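Local structure of sensory box histidine kinase/response regulator (3MR0) at residues D128-A131 with L132-S135. The protein is probably a sensor kinase of a two-component phosphorelay, represented here by its PAS sensory domain and the helix that follows it. Sequence-based numbering, arbitrary orientation.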
loop_
_atom_site.group_PDB
_atom_site.type_symbol
_atom_site.label_atom_id
_atom_site.label_comp_id
_atom_site.label_asym_id
_atom_site.label_seq_id
_atom_site.Cartn_x
_atom_site.Cartn_y
_atom_site.Cartn_z
ATOM N N ASP A 128 14.649 -8.330 -7.724
ATOM C CA ASP A 128 15.093 -9.604 -8.312
ATOM C C ASP A 128 14.216 -10.067 -9.504
ATOM O O ASP A 128 14.706 -10.610 -10.492
ATOM C CB ASP A 128 15.251 -10.685 -7.221
ATOM C CG ASP A 128 16.427 -10.410 -6.295
ATOM O OD1 ASP A 128 17.328 -9.619 -6.661
ATOM O OD2 ASP A 128 16.463 -10.978 -5.189
ATOM N N GLU A 129 12.923 -9.814 -9.419
ATOM C CA GLU A 129 12.041 -10.054 -10.552
ATOM C C GLU A 129 12.435 -9.211 -11.767
ATOM O O GLU A 129 12.450 -9.712 -12.885
ATOM C CB GLU A 129 10.587 -9.752 -10.188
ATOM C CG GLU A 129 9.965 -10.736 -9.227
ATOM C CD GLU A 129 8.539 -10.323 -8.819
ATOM O OE1 GLU A 129 8.030 -9.304 -9.345
ATOM O OE2 GLU A 129 7.944 -11.020 -7.958
ATOM N N ASP A 130 12.712 -7.924 -11.574
ATOM C CA ASP A 130 13.131 -7.106 -12.707
ATOM C C ASP A 130 14.521 -7.508 -13.199
ATOM O O ASP A 130 14.774 -7.532 -14.399
ATOM C CB ASP A 130 13.125 -5.620 -12.363
ATOM C CG ASP A 130 13.351 -4.734 -13.594
ATOM O OD1 ASP A 130 12.486 -4.744 -14.495
ATOM O OD2 ASP A 130 14.378 -4.022 -13.656
ATOM N N ALA A 131 15.426 -7.786 -12.274
ATOM C CA ALA A 131 16.735 -8.289 -12.644
ATOM C C ALA A 131 16.579 -9.504 -13.565
ATOM O O ALA A 131 17.203 -9.565 -14.622
ATOM C CB ALA A 131 17.557 -8.649 -11.399
ATOM N N LEU A 132 15.747 -10.471 -13.179
ATOM C CA LEU A 132 15.503 -11.637 -14.027
ATOM C C LEU A 132 14.901 -11.202 -15.349
ATOM O O LEU A 132 15.341 -11.620 -16.417
ATOM C CB LEU A 132 14.537 -12.605 -13.332
ATOM C CG LEU A 132 13.925 -13.716 -14.178
ATOM C CD1 LEU A 132 14.997 -14.729 -14.568
ATOM C CD2 LEU A 132 12.785 -14.403 -13.438
ATOM N N ARG A 133 13.882 -10.358 -15.259
ATOM C CA ARG A 133 13.147 -9.902 -16.419
ATOM C C ARG A 133 14.096 -9.288 -17.449
ATOM O O ARG A 133 13.985 -9.558 -18.647
ATOM C CB ARG A 133 12.095 -8.902 -15.977
ATOM C CG ARG A 133 11.035 -8.645 -16.984
ATOM C CD ARG A 133 10.217 -7.422 -16.593
ATOM N NE ARG A 133 11.052 -6.237 -16.420
ATOM C CZ ARG A 133 11.498 -5.478 -17.421
ATOM N NH1 ARG A 133 11.189 -5.784 -18.678
ATOM N NH2 ARG A 133 12.258 -4.410 -17.165
ATOM N N VAL A 134 15.034 -8.466 -16.977
ATOM C CA VAL A 134 16.025 -7.825 -17.852
ATOM C C VAL A 134 17.020 -8.828 -18.468
ATOM O O VAL A 134 17.342 -8.740 -19.645
ATOM C CB VAL A 134 16.766 -6.652 -17.110
ATOM C CG1 VAL A 134 18.035 -6.226 -17.851
ATOM C CG2 VAL A 134 15.805 -5.462 -16.851
ATOM N N SER A 135 17.504 -9.776 -17.669
ATOM C CA SER A 135 18.348 -10.874 -18.165
ATOM C C SER A 135 17.697 -11.644 -19.316
ATOM O O SER A 135 18.354 -11.985 -20.284
ATOM C CB SER A 135 18.652 -11.865 -17.038
ATOM O OG SER A 135 19.698 -11.409 -16.216
HETATM O O HOH W 1 19.808 -8.876 -15.052
#
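Four successive backbone hydrogen bonds join D128-A131 to L132-S135, each N-H reaching the carbonyl four residues back: L132 to D128, R133 to E129, V134 to D130 and S135 to A131. The first runs 2.9 Å from L132 N to D128 O, and the last is the longest, 3.1 Å from S135 N to A131 O. On this stretch of regular alpha helix D130 and R133 form a salt bridge. The arginine comes side-on and gives both bonds to one oxygen, with D130 OD1 2.7 Å from R133 NH2 and 2.8 Å from R133 NE. That oxygen lies in the guanidinium plane, whereas the carboxylate is turned 32° from it; NH2 comes from the syn side and NE from the anti side, both tilted out of the carboxylate plane. A bend at chi3 (57°) folds the arginine chain back toward the aspartate. All this sits on a surface stretch of helix 123-140, which leaves the last strand of the PAS fold and projects from its antiparallel sheet. D130, with R87, F95 and W97, surrounds a bound 1-methoxy-2-[2-(2-methoxy-ethoxy]-ethane, probably from the crystallisation liquor. D130 OD2 rests 3.8 Å from V134 CG2. Further round the helix a water donates to A131 O, its oxygen 2.7 Å from that atom, and hydrogen-bonds S135 OG.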